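Local coordinates for histidine--tRNA ligase (Staphylococcus aureus, PDB 1QE0), which catalyses the ATP-dependent attachment of L-histidine to tRNA(His), releasing AMP and diphosphate, and works as a homodimer, at the interface of chains A and B. Sequence-based numbering; all coordinates share one arbitrary frame. Chains: chain A/B, Histidine--tRNA ligase.

Contact 1: the interface of chains A and B. Residues chain A 138-139, 241; chain B 342-343, 346, 361, 363.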
loop_
_atom_site.group_PDB
_atom_site.type_symbol
_atom_site.label_atom_id
_atom_site.label_comp_id
_atom_site.label_asym_id
_atom_site.label_seq_id
_atom_site.Cartn_x
_atom_site.Cartn_y
_atom_site.Cartn_z
ATOM N N SER A 138 7.766 15.816 22.807
ATOM C CA SER A 138 8.307 16.013 21.483
ATOM C C SER A 138 7.869 14.920 20.532
ATOM O O SER A 138 7.837 15.149 19.332
ATOM C CB SER A 138 9.816 16.089 21.530
ATOM O OG SER A 138 10.330 14.890 22.070
ATOM N N VAL A 139 7.538 13.735 21.045
ATOM C CA VAL A 139 7.082 12.625 20.178
ATOM C C VAL A 139 5.663 12.914 19.711
ATOM O O VAL A 139 5.328 12.758 18.538
ATOM C CB VAL A 139 7.041 11.263 20.898
ATOM C CG1 VAL A 139 6.690 10.184 19.897
ATOM C CG2 VAL A 139 8.368 10.964 21.527
ATOM N N TYR A 241 4.924 23.048 21.734
ATOM C CA TYR A 241 5.496 22.575 20.484
ATOM C C TYR A 241 4.644 22.918 19.284
ATOM O O TYR A 241 5.164 23.339 18.245
ATOM C CB TYR A 241 5.716 21.073 20.561
ATOM C CG TYR A 241 6.974 20.740 21.315
ATOM C CD1 TYR A 241 8.152 21.417 21.032
ATOM C CD2 TYR A 241 7.009 19.712 22.251
ATOM C CE1 TYR A 241 9.329 21.076 21.640
ATOM C CE2 TYR A 241 8.202 19.366 22.875
ATOM C CZ TYR A 241 9.357 20.061 22.545
ATOM O OH TYR A 241 10.584 19.739 23.070
ATOM N N ASP B 342 17.223 20.856 22.356
ATOM C CA ASP B 342 16.263 19.841 22.000
ATOM C C ASP B 342 14.939 20.384 21.489
ATOM O O ASP B 342 14.327 19.819 20.582
ATOM C CB ASP B 342 16.003 18.940 23.173
ATOM C CG ASP B 342 14.969 17.916 22.859
ATOM O OD1 ASP B 342 13.824 18.065 23.343
ATOM O OD2 ASP B 342 15.283 16.997 22.074
ATOM N N ARG B 343 14.464 21.462 22.083
ATOM C CA ARG B 343 13.204 22.048 21.654
ATOM C C ARG B 343 13.375 22.749 20.318
ATOM O O ARG B 343 12.411 23.035 19.614
ATOM C CB ARG B 343 12.657 22.988 22.732
ATOM C CG ARG B 343 12.183 22.242 23.993
ATOM C CD ARG B 343 11.454 23.166 24.939
ATOM N NE ARG B 343 12.360 24.059 25.651
ATOM C CZ ARG B 343 12.775 23.841 26.893
ATOM N NH1 ARG B 343 13.606 24.696 27.483
ATOM N NH2 ARG B 343 12.342 22.767 27.551
ATOM N N VAL B 346 13.068 20.130 17.421
ATOM C CA VAL B 346 11.685 19.811 17.053
ATOM C C VAL B 346 11.189 20.698 15.905
ATOM O O VAL B 346 10.641 20.179 14.944
ATOM C CB VAL B 346 10.720 19.824 18.253
ATOM C CG1 VAL B 346 9.280 19.668 17.776
ATOM C CG2 VAL B 346 11.079 18.692 19.199
ATOM N N LYS B 361 15.433 12.609 15.326
ATOM C CA LYS B 361 16.206 13.069 16.477
ATOM C C LYS B 361 16.103 12.008 17.521
ATOM O O LYS B 361 15.585 10.927 17.250
ATOM C CB LYS B 361 15.654 14.382 17.050
ATOM C CG LYS B 361 14.271 14.260 17.603
ATOM C CD LYS B 361 13.727 15.576 17.964
ATOM C CE LYS B 361 14.445 16.082 19.150
ATOM N NZ LYS B 361 14.224 15.153 20.289
ATOM N N TYR B 363 14.398 10.715 20.910
ATOM C CA TYR B 363 13.356 10.732 21.926
ATOM C C TYR B 363 14.080 9.896 22.965
ATOM O O TYR B 363 15.301 9.802 22.877
ATOM C CB TYR B 363 12.112 10.077 21.349
ATOM C CG TYR B 363 11.677 10.855 20.114
ATOM C CD1 TYR B 363 11.336 12.201 20.221
ATOM C CD2 TYR B 363 11.700 10.297 18.843
ATOM C CE1 TYR B 363 11.041 12.967 19.110
ATOM C CE2 TYR B 363 11.394 11.071 17.719
ATOM C CZ TYR B 363 11.072 12.402 17.870
ATOM O OH TYR B 363 10.808 13.208 16.788
#
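A:Tyr241 and A:Ser138 close around B:Val346, and this is the densely packed part of the contact. The site is a mainly apolar helix-to-helix patch of the homodimer. Helices 137-153 and 231-245 of chain A meet helix 338-353 of the anticodon-binding domain of chain B. B:Val346 projects from helix 338-353 between the two chain A helices. Its CG2 methyl lies 3.7 Å from A:Ser138 CB and also touches A:Tyr241 CE1. Its CG1 methyl faces A:Tyr241 CD1 at 3.9 Å. Both methyls stand above one face of the phenol ring, offset just past its CD1-CE1 rim; the two side chains cross at about a right angle. In A:Tyr241, CG lies anti to the carbonyl carbon (chi1 -80°), and the ring extends toward helix 338-353. It hides 60 Å² of surface under chain B.

A second packed spot lies at B:Tyr363, in a loop. The CG2 methyl of A:Val139 stands above one face of the B:Tyr363 ring, offset just past its CG-CD1 rim, 3.5 Å from CD1. The hydroxyl OG of A:Ser138 instead comes to the edge of the same ring, in its plane, 3.4 Å from CD1. This hydroxyl sits between the backbone N and the carbonyl carbon (chi1 60°), which turns it toward the tyrosine.

The contact is looser around the phenol hydroxyl of A:Tyr241. B:Arg343 offers the aliphatic start of its chain there, with CB and CG beside the hydroxyl. Beyond CG the chain bends; this arginine is poorly ordered, so the position of its guanidinium is doubtful. B:Asp342 OD1 stands 3.7 Å from A:Tyr241 OH, too far for a bond. The other oxygen of that carboxylate is engaged within chain B: B:Lys361 NZ forms a salt bridge to B:Asp342 OD2 at 2.8 Å, on its syn lone pair.

Contact 2: the interface of chains A and B. Residues chain A 32-34, 103, 142; chain B 353, 359-360.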
loop_
_atom_site.group_PDB
_atom_site.type_symbol
_atom_site.label_atom_id
_atom_site.label_comp_id
_atom_site.label_asym_id
_atom_site.label_seq_id
_atom_site.Cartn_x
_atom_site.Cartn_y
_atom_site.Cartn_z
ATOM N N PHE A 32 10.294 10.405 5.536
ATOM C CA PHE A 32 10.812 11.633 6.121
ATOM C C PHE A 32 10.706 11.565 7.638
ATOM O O PHE A 32 11.533 12.113 8.351
ATOM C CB PHE A 32 10.009 12.847 5.615
ATOM C CG PHE A 32 9.885 12.932 4.138
ATOM C CD1 PHE A 32 8.871 13.653 3.575
ATOM C CD2 PHE A 32 10.761 12.261 3.296
ATOM C CE1 PHE A 32 8.720 13.700 2.170
ATOM C CE2 PHE A 32 10.614 12.304 1.897
ATOM C CZ PHE A 32 9.595 13.025 1.345
ATOM N N TYR A 33 9.654 10.926 8.127
ATOM C CA TYR A 33 9.421 10.812 9.565
ATOM C C TYR A 33 10.110 9.610 10.137
ATOM O O TYR A 33 10.172 9.453 11.358
ATOM C CB TYR A 33 7.936 10.715 9.851
ATOM C CG TYR A 33 7.222 11.999 9.565
ATOM C CD1 TYR A 33 6.952 12.891 10.602
ATOM C CD2 TYR A 33 6.879 12.370 8.247
ATOM C CE1 TYR A 33 6.379 14.133 10.351
ATOM C CE2 TYR A 33 6.300 13.615 7.975
ATOM C CZ TYR A 33 6.069 14.495 9.038
ATOM O OH TYR A 33 5.654 15.776 8.814
ATOM N N ASN A 34 10.520 8.706 9.254
ATOM C CA ASN A 34 11.233 7.515 9.659
ATOM C C ASN A 34 10.385 6.409 10.303
ATOM O O ASN A 34 10.859 5.706 11.226
ATOM C CB ASN A 34 12.401 7.909 10.556
ATOM C CG ASN A 34 13.339 6.775 10.813
ATOM O OD1 ASN A 34 13.621 5.981 9.921
ATOM N ND2 ASN A 34 13.828 6.669 12.048
ATOM N N LYS A 103 8.804 3.079 15.708
ATOM C CA LYS A 103 7.958 3.921 14.886
ATOM C C LYS A 103 7.499 3.109 13.686
ATOM O O LYS A 103 8.251 2.989 12.717
ATOM C CB LYS A 103 8.792 5.098 14.436
ATOM C CG LYS A 103 9.171 6.012 15.591
ATOM C CD LYS A 103 10.219 7.032 15.207
ATOM C CE LYS A 103 9.633 8.290 14.659
ATOM N NZ LYS A 103 10.724 9.301 14.603
ATOM N N GLU A 142 5.565 15.350 17.149
ATOM C CA GLU A 142 5.942 14.752 15.861
ATOM C C GLU A 142 4.776 14.058 15.171
ATOM O O GLU A 142 4.637 14.180 13.936
ATOM C CB GLU A 142 7.075 13.744 16.007
ATOM C CG GLU A 142 7.406 13.034 14.714
ATOM C CD GLU A 142 8.354 11.880 14.926
ATOM O OE1 GLU A 142 7.854 10.753 15.138
ATOM O OE2 GLU A 142 9.587 12.098 14.879
ATOM N N ARG B 353 11.546 17.699 7.347
ATOM C CA ARG B 353 10.539 16.774 6.854
ATOM C C ARG B 353 9.576 17.407 5.839
ATOM O O ARG B 353 9.136 16.768 4.869
ATOM C CB ARG B 353 9.805 16.177 8.041
ATOM C CG ARG B 353 10.764 15.450 8.957
ATOM C CD ARG B 353 10.043 14.734 10.042
ATOM N NE ARG B 353 10.877 13.782 10.716
ATOM C CZ ARG B 353 10.727 13.457 11.983
ATOM N NH1 ARG B 353 9.781 14.011 12.714
ATOM N NH2 ARG B 353 11.526 12.564 12.529
ATOM N N ALA B 359 14.803 12.891 8.232
ATOM C CA ALA B 359 15.559 13.204 9.441
ATOM C C ALA B 359 14.894 12.597 10.666
ATOM O O ALA B 359 13.767 12.126 10.586
ATOM C CB ALA B 359 15.705 14.714 9.601
ATOM N N ASP B 360 15.635 12.507 11.761
ATOM C CA ASP B 360 15.090 11.991 13.006
ATOM C C ASP B 360 15.987 12.469 14.127
ATOM O O ASP B 360 17.142 12.814 13.878
ATOM C CB ASP B 360 14.995 10.477 13.014
ATOM C CG ASP B 360 13.741 10.000 13.691
ATOM O OD1 ASP B 360 13.519 8.782 13.780
ATOM O OD2 ASP B 360 12.945 10.847 14.137
#
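Carboxylate oxygen OE2 of A:Glu142 is gripped from both chains. A:Lys103 NZ binds its syn lone pair at 3.0 Å. B:Arg353 NH1 reaches it at 2.9 Å from above the carboxylate plane, 38° out of it. The site is a charged network in the homodimer of this class II aminoacyl-tRNA synthetase. It joins the catalytic-core side of chain A to the anticodon-binding domain of chain B.

B:Arg353 stands at the end of helix 338-353 and hides 87 Å² of its surface here. Its chain is extended from CG to NE, with chi2 at -174°, and this carries the guanidinium past the A:Tyr33 ring, with A:Tyr33 CA against one of its faces. The ring and guanidinium planes are nearer to parallel than to perpendicular. The CD methylene lies over one face of the A:Tyr33 ring, offset toward the rim, 3.8 Å from the centroid. NE donates to the backbone carbonyl of A:Phe32, near the end of helix 13-33, from above the carbonyl plane. On the chain B side, NH2 bonds the carbonyl oxygen of B:Ala359 at 3.0 Å, close to the guanidinium plane. NH2 also forms a salt bridge with B:Asp360 OD2. These two partners in strand 359-361 help fix the rotation of the guanidinium.

B:Asp360 ties the network back to chain A. Its OD2 pairs with A:Lys103 NZ at 2.7 Å, the two side chains coming from opposite directions. The lysine therefore stands between carboxylates of both chains, and the arginine does the same. This alternation of charge probably keeps both acids ionised. Carboxylate oxygen OD1 of B:Asp360 accepts a fairly straight bond from the amide ND2 of A:Asn34, 2.7 Å long with 163° at the hydrogen. The donor comes on the anti side, tilted out of the carboxylate plane. The amide and carboxylate planes are nearly perpendicular, yet B:Asp360 OD1 lies close to the plane of the A:Asn34 amide.

Contacts 1 and 2 are neighbours, with C-alpha centres about 11 Å apart. They share three elements. Helix 137-153 of chain A serves contact 1 near its start and contact 2 one turn further on. Helix 338-353 of chain B spans both, and so does the short strand 359-361, which gives its last residue to contact 1. The apolar patch and the charged network together help hold this face of the chain B anticodon-binding domain against chain A. Two-fold symmetry repeats both with the chains exchanged. Each anticodon-binding domain is therefore docked on the other subunit, which may help couple the two subunits.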